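Local coordinates for pyocin-S2 immunity protein (Pseudomonas aeruginosa, PDB 4QKO) that binds the nuclease domain of pyocin S2 and probably protects the producing cell, as related colicin immunity proteins do, at residues Y8-F13 and P82-G87; L44-S49 and E74-K79; Q36-F41 and L53-N58; F16-Y21 and D63-V68. One frame throughout, in Å; residues are numbered along the deposited sequence.

Contact 1 of 4, residues Y8-F13 and P82-G87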
loop_
_atom_site.group_PDB
_atom_site.type_symbol
_atom_site.label_atom_id
_atom_site.label_comp_id
_atom_site.label_asym_id
_atom_site.label_seq_id
_atom_site.Cartn_x
_atom_site.Cartn_y
_atom_site.Cartn_z
ATOM N N TYR A 8 -21.091 -0.434 15.991
ATOM C CA TYR A 8 -20.827 0.928 15.622
ATOM C C TYR A 8 -22.106 1.623 15.245
ATOM O O TYR A 8 -22.938 1.041 14.543
ATOM C CB TYR A 8 -19.934 0.950 14.391
ATOM C CG TYR A 8 -18.522 0.506 14.622
ATOM C CD1 TYR A 8 -18.194 -0.846 14.779
ATOM C CD2 TYR A 8 -17.513 1.435 14.664
ATOM C CE1 TYR A 8 -16.868 -1.260 14.959
ATOM C CE2 TYR A 8 -16.200 1.049 14.855
ATOM C CZ TYR A 8 -15.889 -0.299 15.014
ATOM O OH TYR A 8 -14.594 -0.642 15.209
ATOM N N THR A 9 -22.262 2.877 15.626
ATOM C CA THR A 9 -23.117 3.732 14.848
ATOM C C THR A 9 -22.443 4.046 13.527
ATOM O O THR A 9 -21.224 3.951 13.421
ATOM C CB THR A 9 -23.411 5.063 15.523
ATOM O OG1 THR A 9 -22.221 5.826 15.645
ATOM C CG2 THR A 9 -23.990 4.831 16.910
ATOM N N GLU A 10 -23.241 4.465 12.545
ATOM C CA GLU A 10 -22.711 4.944 11.269
ATOM C C GLU A 10 -21.670 6.059 11.462
ATOM O O GLU A 10 -20.614 6.021 10.832
ATOM C CB GLU A 10 -23.821 5.438 10.348
ATOM C CG GLU A 10 -23.368 5.663 8.923
ATOM C CD GLU A 10 -24.484 6.090 7.984
ATOM O OE1 GLU A 10 -24.205 6.786 6.970
ATOM O OE2 GLU A 10 -25.646 5.698 8.227
ATOM N N LYS A 11 -21.951 7.043 12.336
ATOM C CA LYS A 11 -20.975 8.109 12.603
ATOM C C LYS A 11 -19.638 7.583 13.161
ATOM O O LYS A 11 -18.545 8.082 12.748
ATOM C CB LYS A 11 -21.588 9.162 13.535
ATOM C CG LYS A 11 -20.696 10.361 13.786
ATOM C CD LYS A 11 -19.757 10.127 14.965
ATOM C CE LYS A 11 -20.330 10.730 16.243
ATOM N NZ LYS A 11 -20.416 12.212 16.134
ATOM N N GLU A 12 -19.704 6.605 14.073
ATOM C CA GLU A 12 -18.516 5.943 14.627
ATOM C C GLU A 12 -17.738 5.179 13.560
ATOM O O GLU A 12 -16.507 5.122 13.557
ATOM C CB GLU A 12 -18.826 4.954 15.734
ATOM C CG GLU A 12 -19.246 5.605 17.078
ATOM C CD GLU A 12 -19.907 4.646 18.127
ATOM O OE1 GLU A 12 -20.338 3.500 17.793
ATOM O OE2 GLU A 12 -20.001 5.069 19.336
ATOM N N PHE A 13 -18.472 4.494 12.700
ATOM C CA PHE A 13 -17.783 3.745 11.657
ATOM C C PHE A 13 -17.126 4.689 10.640
ATOM O O PHE A 13 -16.048 4.428 10.192
ATOM C CB PHE A 13 -18.739 2.812 10.927
ATOM C CG PHE A 13 -18.030 1.871 10.030
ATOM C CD1 PHE A 13 -17.231 0.893 10.572
ATOM C CD2 PHE A 13 -18.132 1.980 8.653
ATOM C CE1 PHE A 13 -16.552 -0.007 9.760
ATOM C CE2 PHE A 13 -17.468 1.063 7.829
ATOM C CZ PHE A 13 -16.661 0.084 8.389
ATOM N N PRO A 82 -26.871 -7.529 9.355
ATOM C CA PRO A 82 -27.111 -6.465 10.364
ATOM C C PRO A 82 -26.418 -5.143 10.014
ATOM O O PRO A 82 -25.323 -5.173 9.468
ATOM C CB PRO A 82 -26.487 -7.009 11.661
ATOM C CG PRO A 82 -26.313 -8.490 11.420
ATOM C CD PRO A 82 -26.264 -8.733 9.944
ATOM N N GLY A 83 -27.064 -4.025 10.350
ATOM C CA GLY A 83 -26.596 -2.719 10.050
ATOM C C GLY A 83 -26.036 -2.035 11.269
ATOM O O GLY A 83 -25.810 -2.629 12.295
ATOM N N PHE A 84 -25.794 -0.752 11.126
ATOM C CA PHE A 84 -25.186 0.035 12.170
ATOM C C PHE A 84 -26.197 0.172 13.296
ATOM O O PHE A 84 -27.405 0.250 13.061
ATOM C CB PHE A 84 -24.846 1.441 11.652
ATOM C CG PHE A 84 -23.780 1.458 10.604
ATOM C CD1 PHE A 84 -22.546 0.852 10.848
ATOM C CD2 PHE A 84 -24.007 2.041 9.386
ATOM C CE1 PHE A 84 -21.560 0.868 9.900
ATOM C CE2 PHE A 84 -23.021 2.042 8.401
ATOM C CZ PHE A 84 -21.807 1.434 8.660
ATOM N N LYS A 85 -25.683 0.195 14.514
ATOM C CA LYS A 85 -26.447 0.691 15.650
ATOM C C LYS A 85 -27.057 2.061 15.378
ATOM O O LYS A 85 -26.400 2.945 14.824
ATOM C CB LYS A 85 -25.538 0.817 16.846
ATOM C CG LYS A 85 -26.305 1.109 18.121
ATOM C CD LYS A 85 -25.403 0.816 19.317
ATOM C CE LYS A 85 -24.225 1.778 19.389
ATOM N NZ LYS A 85 -23.569 1.719 20.736
ATOM N N ALA A 86 -28.301 2.253 15.817
ATOM C CA ALA A 86 -28.972 3.549 15.660
ATOM C C ALA A 86 -28.223 4.627 16.466
ATOM O O ALA A 86 -27.658 4.326 17.528
ATOM C CB ALA A 86 -30.436 3.444 16.124
ATOM N N GLY A 87 -28.192 5.856 15.944
ATOM C CA GLY A 87 -27.580 7.015 16.640
ATOM C C GLY A 87 -28.641 7.844 17.358
ATOM O O GLY A 87 -28.340 8.870 17.978
HETATM O O HOH W 1 -26.079 4.888 12.943
#
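K85 O is approached by a water and by T9 CA at the N-terminal end of helix 10-21. The water donates to it at 2.7 Å and itself accepts from E10 N, while T9 CA brings its hydrogen to the same oxygen, CA to O 3.4 Å. On the neighbouring amide, K85 N reaches Y8 O at 2.9 Å, but the bond is weak, bent to 126° at the hydrogen. With CG anti to its carbonyl carbon (chi1 -66°), the F84 ring turns toward the helix and lays one face under E10 CA, 3.9 Å from the ring centroid. E10 CB comes to 3.5 Å from F84 CD2, and F13 CB lies 3.6 Å from F84 CE1; the two phenyl planes are inclined at 37°. The E10 carboxylate is paired with K73, and V69 of helix 65-78 also packs on F84. T9 caps the helix: its OG1 accepts from E12 N, and E12 OE1 accepts from T9 N, a capping box. The carboxy-terminal tail is therefore held by one buttressed ring and by backbone links, one through water; E12 OE1 is paired with K2, and any attraction to K85 is probably weak, their charged atoms not being in contact.

Contact 2 of 4, residues L44-S49 and E74-K79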
loop_
_atom_site.group_PDB
_atom_site.type_symbol
_atom_site.label_atom_id
_atom_site.label_comp_id
_atom_site.label_asym_id
_atom_site.label_seq_id
_atom_site.Cartn_x
_atom_site.Cartn_y
_atom_site.Cartn_z
ATOM N N LEU A 44 -14.685 -6.392 9.644
ATOM C CA LEU A 44 -15.925 -5.783 10.070
ATOM C C LEU A 44 -16.969 -5.686 8.943
ATOM O O LEU A 44 -18.153 -5.912 9.186
ATOM C CB LEU A 44 -15.704 -4.362 10.566
ATOM C CG LEU A 44 -15.620 -3.914 12.007
ATOM C CD1 LEU A 44 -16.181 -4.916 12.995
ATOM C CD2 LEU A 44 -14.223 -3.471 12.379
ATOM N N THR A 45 -16.544 -5.263 7.737
ATOM C CA THR A 45 -17.526 -4.949 6.683
ATOM C C THR A 45 -18.065 -6.245 6.106
ATOM O O THR A 45 -19.210 -6.265 5.647
ATOM C CB THR A 45 -16.931 -4.184 5.511
ATOM O OG1 THR A 45 -15.824 -4.912 5.038
ATOM C CG2 THR A 45 -16.410 -2.759 5.908
ATOM N N GLU A 46 -17.232 -7.290 6.064
ATOM C CA GLU A 46 -17.577 -8.526 5.374
ATOM C C GLU A 46 -17.773 -8.311 3.880
ATOM O O GLU A 46 -18.293 -9.192 3.197
ATOM C CB GLU A 46 -18.827 -9.220 5.967
ATOM C CG GLU A 46 -18.623 -9.536 7.429
ATOM C CD GLU A 46 -19.878 -10.058 8.165
ATOM O OE1 GLU A 46 -19.711 -11.075 8.860
ATOM O OE2 GLU A 46 -20.977 -9.453 8.092
ATOM N N HIS A 47 -17.290 -7.200 3.354
ATOM C CA HIS A 47 -17.558 -6.870 1.987
ATOM C C HIS A 47 -16.544 -7.582 1.090
ATOM O O HIS A 47 -15.324 -7.604 1.367
ATOM C CB HIS A 47 -17.500 -5.392 1.812
ATOM C CG HIS A 47 -18.011 -4.924 0.498
ATOM N ND1 HIS A 47 -17.283 -5.073 -0.648
ATOM C CD2 HIS A 47 -19.112 -4.245 0.155
ATOM C CE1 HIS A 47 -17.947 -4.569 -1.658
ATOM N NE2 HIS A 47 -19.047 -4.024 -1.194
ATOM N N PRO A 48 -17.007 -8.095 -0.035
ATOM C CA PRO A 48 -16.075 -8.835 -0.865
ATOM C C PRO A 48 -14.972 -8.028 -1.588
ATOM O O PRO A 48 -14.029 -8.599 -2.038
ATOM C CB PRO A 48 -17.018 -9.518 -1.886
ATOM C CG PRO A 48 -18.184 -8.702 -1.907
ATOM C CD PRO A 48 -18.400 -8.233 -0.522
ATOM N N SER A 49 -15.063 -6.710 -1.662
ATOM C CA SER A 49 -13.957 -5.896 -2.197
ATOM C C SER A 49 -12.864 -5.629 -1.139
ATOM O O SER A 49 -11.830 -5.127 -1.518
ATOM C CB SER A 49 -14.475 -4.547 -2.727
ATOM O OG SER A 49 -15.509 -4.722 -3.725
ATOM N N GLU A 74 -24.977 0.069 2.067
ATOM C CA GLU A 74 -25.983 -0.289 1.067
ATOM C C GLU A 74 -25.808 -1.706 0.673
ATOM O O GLU A 74 -26.797 -2.406 0.495
ATOM C CB GLU A 74 -25.920 0.643 -0.111
ATOM C CG GLU A 74 -26.449 2.045 0.164
ATOM C CD GLU A 74 -26.490 2.942 -1.089
ATOM O OE1 GLU A 74 -26.261 2.439 -2.245
ATOM O OE2 GLU A 74 -26.807 4.149 -0.930
ATOM N N TRP A 75 -24.569 -2.171 0.571
ATOM C CA TRP A 75 -24.305 -3.587 0.285
ATOM C C TRP A 75 -24.831 -4.532 1.399
ATOM O O TRP A 75 -25.569 -5.503 1.117
ATOM C CB TRP A 75 -22.836 -3.838 0.030
ATOM C CG TRP A 75 -22.505 -5.311 -0.184
ATOM C CD1 TRP A 75 -22.618 -5.973 -1.320
ATOM C CD2 TRP A 75 -22.085 -6.273 0.791
ATOM N NE1 TRP A 75 -22.287 -7.266 -1.160
ATOM C CE2 TRP A 75 -21.949 -7.490 0.128
ATOM C CE3 TRP A 75 -21.752 -6.208 2.139
ATOM C CZ2 TRP A 75 -21.511 -8.663 0.758
ATOM C CZ3 TRP A 75 -21.347 -7.359 2.787
ATOM C CH2 TRP A 75 -21.210 -8.588 2.073
ATOM N N ARG A 76 -24.585 -4.220 2.661
ATOM C CA ARG A 76 -25.021 -5.102 3.759
ATOM C C ARG A 76 -26.534 -5.083 3.830
ATOM O O ARG A 76 -27.119 -6.108 4.117
ATOM C CB ARG A 76 -24.438 -4.699 5.133
ATOM C CG ARG A 76 -22.924 -4.795 5.256
ATOM C CD ARG A 76 -22.395 -4.323 6.618
ATOM N NE ARG A 76 -22.885 -5.138 7.734
ATOM C CZ ARG A 76 -22.461 -6.350 8.079
ATOM N NH1 ARG A 76 -21.438 -6.938 7.498
ATOM N NH2 ARG A 76 -23.081 -6.953 9.087
ATOM N N ALA A 77 -27.155 -3.919 3.646
ATOM C CA ALA A 77 -28.645 -3.815 3.627
ATOM C C ALA A 77 -29.235 -4.717 2.536
ATOM O O ALA A 77 -30.283 -5.398 2.731
ATOM C CB ALA A 77 -29.121 -2.389 3.418
ATOM N N SER A 78 -28.577 -4.712 1.396
ATOM C CA SER A 78 -29.058 -5.446 0.215
ATOM C C SER A 78 -28.855 -6.982 0.366
ATOM O O SER A 78 -29.617 -7.776 -0.187
ATOM C CB SER A 78 -28.334 -4.957 -1.013
ATOM O OG SER A 78 -27.104 -5.691 -1.148
ATOM N N LYS A 79 -27.898 -7.400 1.184
ATOM C CA LYS A 79 -27.723 -8.818 1.559
ATOM C C LYS A 79 -28.482 -9.269 2.809
ATOM O O LYS A 79 -28.359 -10.397 3.255
ATOM C CB LYS A 79 -26.227 -9.111 1.773
ATOM C CG LYS A 79 -25.400 -8.917 0.548
ATOM C CD LYS A 79 -25.874 -9.756 -0.635
ATOM C CE LYS A 79 -24.774 -9.904 -1.666
ATOM N NZ LYS A 79 -25.273 -10.561 -2.918
HETATM O O HOH W 2 -22.995 -10.148 9.384
#
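W75 and H47 both carry CG anti to the backbone N (chi1 176° and -169°), which puts W75 CG and the imidazole close together. The imidazole comes edge-first onto the indole: H47 CD2 is 3.6 Å from W75 CG, and the ring planes stand 53° apart in an edge-to-face pair. P48 CD approaches the same indole face nearer the other end, 3.4 Å from W75 CZ2, while H47 CA lies above the six-membered ring. K79 CG lies over the opposite face, off centre. Next to this, R76 bends at chi3 and its NH1 serves two acceptors. The shorter bond, 2.6 Å to E46 OE2, is nearly straight and forms a salt bridge; it meets the carboxylate oxygen on its anti side. The second goes to T45 O at 3.0 Å, with the donor well above the carbonyl plane. Both acceptors lie near the guanidinium plane. A water ties E46 OE2 to R76 NH2, which also bonds to P82 O. At the turn itself, T45 OG1 accepts from H47 N in an ST turn, and H47 ND1 accepts from S49 N in the ring plane, 2.9 Å away, which fixes the rotation of the imidazole. The arginine thus ties the end of helix 31-45 to helix 65-78 by a charge pair and a peptide oxygen, and the paired charges probably stabilise each other.

Contact 3 of 4, residues Q36-F41 and L53-N58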
loop_
_atom_site.group_PDB
_atom_site.type_symbol
_atom_site.label_atom_id
_atom_site.label_comp_id
_atom_site.label_asym_id
_atom_site.label_seq_id
_atom_site.Cartn_x
_atom_site.Cartn_y
_atom_site.Cartn_z
ATOM N N GLN A 36 -3.076 -3.412 10.803
ATOM C CA GLN A 36 -4.078 -4.053 11.649
ATOM C C GLN A 36 -5.452 -3.470 11.526
ATOM O O GLN A 36 -6.439 -4.204 11.454
ATOM C CB GLN A 36 -3.642 -4.031 13.122
ATOM C CG GLN A 36 -2.614 -5.101 13.350
ATOM C CD GLN A 36 -3.159 -6.465 12.908
ATOM O OE1 GLN A 36 -4.249 -6.885 13.368
ATOM N NE2 GLN A 36 -2.427 -7.150 11.973
ATOM N N ALA A 37 -5.528 -2.157 11.440
ATOM C CA ALA A 37 -6.820 -1.500 11.270
ATOM C C ALA A 37 -7.445 -1.831 9.887
ATOM O O ALA A 37 -8.625 -2.063 9.794
ATOM C CB ALA A 37 -6.624 -0.033 11.392
ATOM N N VAL A 38 -6.648 -1.853 8.819
ATOM C CA VAL A 38 -7.120 -2.296 7.516
ATOM C C VAL A 38 -7.679 -3.749 7.584
ATOM O O VAL A 38 -8.761 -4.006 7.072
ATOM C CB VAL A 38 -6.070 -2.161 6.454
ATOM C CG1 VAL A 38 -6.547 -2.807 5.141
ATOM C CG2 VAL A 38 -5.821 -0.699 6.171
ATOM N N LEU A 39 -6.970 -4.648 8.245
ATOM C CA LEU A 39 -7.432 -6.063 8.436
ATOM C C LEU A 39 -8.667 -6.096 9.262
ATOM O O LEU A 39 -9.620 -6.783 8.903
ATOM C CB LEU A 39 -6.326 -6.917 9.041
ATOM C CG LEU A 39 -5.103 -7.168 8.109
ATOM C CD1 LEU A 39 -3.945 -7.850 8.848
ATOM C CD2 LEU A 39 -5.443 -7.992 6.855
ATOM N N GLU A 40 -8.742 -5.262 10.294
ATOM C CA GLU A 40 -9.978 -5.099 11.060
ATOM C C GLU A 40 -11.170 -4.583 10.200
ATOM O O GLU A 40 -12.273 -5.100 10.340
ATOM C CB GLU A 40 -9.783 -4.200 12.286
ATOM C CG GLU A 40 -9.048 -4.904 13.408
ATOM C CD GLU A 40 -8.720 -4.060 14.675
ATOM O OE1 GLU A 40 -9.632 -3.381 15.225
ATOM O OE2 GLU A 40 -7.565 -4.169 15.184
ATOM N N PHE A 41 -10.932 -3.565 9.357
ATOM C CA PHE A 41 -11.930 -3.061 8.424
ATOM C C PHE A 41 -12.472 -4.189 7.562
ATOM O O PHE A 41 -13.693 -4.305 7.408
ATOM C CB PHE A 41 -11.316 -1.948 7.569
ATOM C CG PHE A 41 -12.145 -1.469 6.448
ATOM C CD1 PHE A 41 -13.123 -0.492 6.636
ATOM C CD2 PHE A 41 -11.953 -1.957 5.167
ATOM C CE1 PHE A 41 -13.882 -0.024 5.562
ATOM C CE2 PHE A 41 -12.719 -1.480 4.089
ATOM C CZ PHE A 41 -13.690 -0.526 4.272
ATOM N N LEU A 53 -12.037 -1.180 -1.300
ATOM C CA LEU A 53 -13.005 -0.107 -0.999
ATOM C C LEU A 53 -12.247 1.169 -0.670
ATOM O O LEU A 53 -12.688 2.218 -1.035
ATOM C CB LEU A 53 -13.859 -0.483 0.194
ATOM C CG LEU A 53 -14.847 -1.624 -0.010
ATOM C CD1 LEU A 53 -15.634 -1.843 1.247
ATOM C CD2 LEU A 53 -15.828 -1.297 -1.120
ATOM N N LEU A 54 -11.116 1.004 0.032
ATOM C CA LEU A 54 -10.337 2.153 0.404
ATOM C C LEU A 54 -9.400 2.648 -0.665
ATOM O O LEU A 54 -9.244 3.839 -0.846
ATOM C CB LEU A 54 -9.478 1.766 1.615
ATOM C CG LEU A 54 -10.156 1.279 2.901
ATOM C CD1 LEU A 54 -9.137 0.697 3.803
ATOM C CD2 LEU A 54 -10.813 2.434 3.608
ATOM N N TYR A 55 -8.701 1.738 -1.337
ATOM C CA TYR A 55 -7.593 2.064 -2.230
ATOM C C TYR A 55 -7.805 1.936 -3.720
ATOM O O TYR A 55 -7.090 2.556 -4.502
ATOM C CB TYR A 55 -6.345 1.316 -1.812
ATOM C CG TYR A 55 -6.018 1.608 -0.353
ATOM C CD1 TYR A 55 -5.721 2.889 0.065
ATOM C CD2 TYR A 55 -6.147 0.653 0.602
ATOM C CE1 TYR A 55 -5.474 3.172 1.419
ATOM C CE2 TYR A 55 -5.850 0.906 1.945
ATOM C CZ TYR A 55 -5.547 2.170 2.346
ATOM O OH TYR A 55 -5.379 2.461 3.681
ATOM N N TYR A 56 -8.771 1.143 -4.127
ATOM C CA TYR A 56 -9.011 0.909 -5.509
ATOM C C TYR A 56 -10.523 0.948 -5.727
ATOM O O TYR A 56 -11.168 -0.071 -6.148
ATOM C CB TYR A 56 -8.421 -0.451 -5.963
ATOM C CG TYR A 56 -6.950 -0.527 -5.741
ATOM C CD1 TYR A 56 -6.079 -0.065 -6.686
ATOM C CD2 TYR A 56 -6.464 -1.056 -4.559
ATOM C CE1 TYR A 56 -4.689 -0.137 -6.473
ATOM C CE2 TYR A 56 -5.109 -1.147 -4.311
ATOM C CZ TYR A 56 -4.232 -0.633 -5.283
ATOM O OH TYR A 56 -2.891 -0.659 -5.073
ATOM N N PRO A 57 -11.143 2.070 -5.362
ATOM C CA PRO A 57 -12.600 2.122 -5.252
ATOM C C PRO A 57 -13.263 2.097 -6.630
ATOM O O PRO A 57 -12.670 2.492 -7.665
ATOM C CB PRO A 57 -12.822 3.467 -4.570
ATOM C CG PRO A 57 -11.670 4.232 -5.063
ATOM C CD PRO A 57 -10.542 3.314 -4.911
ATOM N N ASN A 58 -14.474 1.550 -6.678
ATOM C CA ASN A 58 -15.227 1.544 -7.915
ATOM C C ASN A 58 -15.490 2.986 -8.403
ATOM O O ASN A 58 -15.883 3.835 -7.607
ATOM C CB ASN A 58 -16.547 0.860 -7.638
ATOM C CG ASN A 58 -17.310 0.507 -8.902
ATOM O OD1 ASN A 58 -17.464 1.325 -9.805
ATOM N ND2 ASN A 58 -17.888 -0.685 -8.913
#
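This contact sets the short helix 52-55 against helix 31-45 in the four-helix fold of the colicin and pyocin immunity proteins. F41 and L54 carry most of it. The F41 side chain is directed at the short helix with its CG anti to the backbone N (chi1 172°), and L54 slides past it in the opposite direction, covering one face of the phenyl ring off centre. L54 CG is 3.9 Å from F41 CE2, and L54 CD1 is 4.1 Å from F41 CD2. L53 crosses the ring at about a right angle: its CD1 reaches F41 CZ at 3.8 Å, so that the far end of the phenyl is touched by both leucines. One turn earlier, V38 CG2 lies 4.3 Å from L54 CD1 and 4.0 Å from Y55 OH, an oblique approach to the tyrosine. Within the short helix, L54 CB sits over the centre of the Y55 ring. I20 of helix 10-21 packs on V38, L54 and Y55, while V68 and V72 of helix 65-78 close in on F41 and L53 respectively. Beyond the inner layer lies the toxin. Y55 meets Y85 of the pyocin S2 chain with ring planes close to parallel, Y56 OH bonds to the backbone oxygen of that same Y85, and L54 O accepts from N71 of the pyocin chain. No hydrogen bond joins the two segments; van der Waals packing of buried apolar groups sets the short helix on its neighbour, and the same packing places Y55, and Y56 just after it, where they meet the nuclease.

Contact 4 of 4, residues F16-Y21 and D63-V68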
loop_
_atom_site.group_PDB
_atom_site.type_symbol
_atom_site.label_atom_id
_atom_site.label_comp_id
_atom_site.label_asym_id
_atom_site.label_seq_id
_atom_site.Cartn_x
_atom_site.Cartn_y
_atom_site.Cartn_z
ATOM N N PHE A 16 -13.819 5.865 12.154
ATOM C CA PHE A 16 -12.808 4.812 11.977
ATOM C C PHE A 16 -12.304 4.768 10.511
ATOM O O PHE A 16 -11.079 4.791 10.258
ATOM C CB PHE A 16 -13.424 3.506 12.305
ATOM C CG PHE A 16 -12.555 2.287 12.126
ATOM C CD1 PHE A 16 -11.334 2.155 12.768
ATOM C CD2 PHE A 16 -13.032 1.198 11.370
ATOM C CE1 PHE A 16 -10.573 0.963 12.650
ATOM C CE2 PHE A 16 -12.298 -0.012 11.277
ATOM C CZ PHE A 16 -11.073 -0.133 11.919
ATOM N N VAL A 17 -13.229 4.779 9.533
ATOM C CA VAL A 17 -12.782 4.734 8.127
ATOM C C VAL A 17 -11.973 6.005 7.739
ATOM O O VAL A 17 -10.956 5.924 7.055
ATOM C CB VAL A 17 -14.014 4.556 7.212
ATOM C CG1 VAL A 17 -13.560 4.679 5.803
ATOM C CG2 VAL A 17 -14.698 3.203 7.449
ATOM N N LYS A 18 -12.398 7.174 8.213
ATOM C CA LYS A 18 -11.672 8.414 7.936
ATOM C C LYS A 18 -10.289 8.312 8.533
ATOM O O LYS A 18 -9.322 8.744 7.886
ATOM C CB LYS A 18 -12.266 9.666 8.581
ATOM C CG LYS A 18 -13.404 10.442 7.950
ATOM C CD LYS A 18 -13.594 11.732 8.770
ATOM C CE LYS A 18 -15.061 12.155 8.953
ATOM N NZ LYS A 18 -15.557 12.955 7.801
ATOM N N ASP A 19 -10.172 7.749 9.742
ATOM C CA ASP A 19 -8.850 7.538 10.355
ATOM C C ASP A 19 -7.930 6.656 9.553
ATOM O O ASP A 19 -6.735 6.968 9.392
ATOM C CB ASP A 19 -8.942 7.008 11.785
ATOM C CG ASP A 19 -9.501 8.081 12.781
ATOM O OD1 ASP A 19 -9.352 9.296 12.512
ATOM O OD2 ASP A 19 -10.109 7.701 13.828
ATOM N N ILE A 20 -8.466 5.543 9.071
ATOM C CA ILE A 20 -7.660 4.671 8.195
ATOM C C ILE A 20 -7.281 5.396 6.900
ATOM O O ILE A 20 -6.102 5.414 6.513
ATOM C CB ILE A 20 -8.426 3.377 7.814
ATOM C CG1 ILE A 20 -8.654 2.560 9.061
ATOM C CG2 ILE A 20 -7.642 2.620 6.765
ATOM C CD1 ILE A 20 -9.462 1.278 8.893
ATOM N N TYR A 21 -8.273 6.002 6.240
ATOM C CA TYR A 21 -8.122 6.625 4.941
ATOM C C TYR A 21 -7.151 7.794 4.918
ATOM O O TYR A 21 -6.361 7.915 3.969
ATOM C CB TYR A 21 -9.468 7.109 4.430
ATOM C CG TYR A 21 -9.532 7.481 2.994
ATOM C CD1 TYR A 21 -9.747 6.522 2.008
ATOM C CD2 TYR A 21 -9.366 8.806 2.607
ATOM C CE1 TYR A 21 -9.782 6.888 0.682
ATOM C CE2 TYR A 21 -9.416 9.195 1.285
ATOM C CZ TYR A 21 -9.631 8.255 0.314
ATOM O OH TYR A 21 -9.746 8.753 -0.990
ATOM N N ASP A 63 -14.904 8.494 -4.249
ATOM C CA ASP A 63 -13.699 8.026 -3.563
ATOM C C ASP A 63 -13.450 8.884 -2.343
ATOM O O ASP A 63 -12.767 9.911 -2.448
ATOM C CB ASP A 63 -12.493 8.083 -4.506
ATOM C CG ASP A 63 -11.206 7.623 -3.834
ATOM O OD1 ASP A 63 -11.224 7.198 -2.630
ATOM O OD2 ASP A 63 -10.175 7.634 -4.533
ATOM N N SER A 64 -13.968 8.456 -1.196
ATOM C CA SER A 64 -13.876 9.187 0.084
ATOM C C SER A 64 -14.298 8.285 1.218
ATOM O O SER A 64 -15.014 7.354 0.962
ATOM C CB SER A 64 -14.861 10.380 0.077
ATOM O OG SER A 64 -16.192 9.945 0.044
ATOM N N PRO A 65 -14.027 8.639 2.500
ATOM C CA PRO A 65 -14.589 7.863 3.619
ATOM C C PRO A 65 -16.111 7.769 3.582
ATOM O O PRO A 65 -16.674 6.690 3.766
ATOM C CB PRO A 65 -14.150 8.647 4.853
ATOM C CG PRO A 65 -12.930 9.367 4.415
ATOM C CD PRO A 65 -13.050 9.636 2.955
ATOM N N ALA A 66 -16.802 8.852 3.242
ATOM C CA ALA A 66 -18.279 8.734 3.099
ATOM C C ALA A 66 -18.702 7.772 1.968
ATOM O O ALA A 66 -19.691 7.055 2.105
ATOM C CB ALA A 66 -18.891 10.089 2.849
ATOM N N GLY A 67 -17.966 7.781 0.864
ATOM C CA GLY A 67 -18.236 6.879 -0.237
ATOM C C GLY A 67 -18.079 5.461 0.194
ATOM O O GLY A 67 -18.860 4.612 -0.156
ATOM N N VAL A 68 -17.064 5.216 1.022
ATOM C CA VAL A 68 -16.786 3.872 1.504
ATOM C C VAL A 68 -17.923 3.407 2.390
ATOM O O VAL A 68 -18.449 2.268 2.260
ATOM C CB VAL A 68 -15.467 3.788 2.294
ATOM C CG1 VAL A 68 -15.381 2.447 3.026
ATOM C CG2 VAL A 68 -14.299 4.040 1.386
#
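The Y21 ring has P65 on one face and D63 at its edge. P65 CD sits over the face off centre, 4.1 Å from the ring centroid, and comes to 3.8 Å from Y21 CD2, a CH-pi contact in which the proline crosses the tyrosine at about a right angle. At the rim, Y21 OH donates to D63 OD1 over 2.7 Å. The carboxylate stands almost perpendicular to the phenol ring, at 88°, and the hydroxyl reaches its oxygen from above the carboxylate plane. Y21 is directed here by a CG anti to its backbone N (chi1 -166°). The other carboxylate oxygen, D63 OD2, accepts from N71 of the pyocin S2 chain, whose P72 also packs on Y21 and D63; Y21 thus both holds the aspartate and touches the toxin itself. Around P65 the fit continues with aliphatic atoms. K18 CG lies 3.7 Å from P65 CB, and V17 CG1 touches both P65 CA and, at 4.0 Å, V68 CG1. F41 of helix 31-45 packs against V17 and V68 from the core. S64 precedes the helix as its N-cap, its OG accepting from G67 N at 2.9 Å while also hydrogen-bonded to E62. A serine N-cap followed by proline in the first turn is a familiar way to begin a helix, and here that first turn, in helix 65-78, packs against the final turns of helix 10-21 in the four-helix immunity protein fold.

In the fold
Contacts 3 and 4 are neighbours, their centres about 9 Å apart, and they meet where L54 O lies 3.5 Å from Y21 CE1 and P57 CG lies 3.6 Å from D63 CG; both border the nuclease, and one residue of the pyocin S2 chain, N71, reaches both. Contact 1 has its centre about 18 Å from that of contact 3, across the middle of the chain, and no toxin residue touches it. Contact 2 joins the two regions: R76 NH2 lies 2.9 Å from P82 O of contact 1, a probable hydrogen bond, and H47 CE1 packs on L53 CD2 of contact 3. In the core, F13 of contact 1 packs against F41 of contact 3.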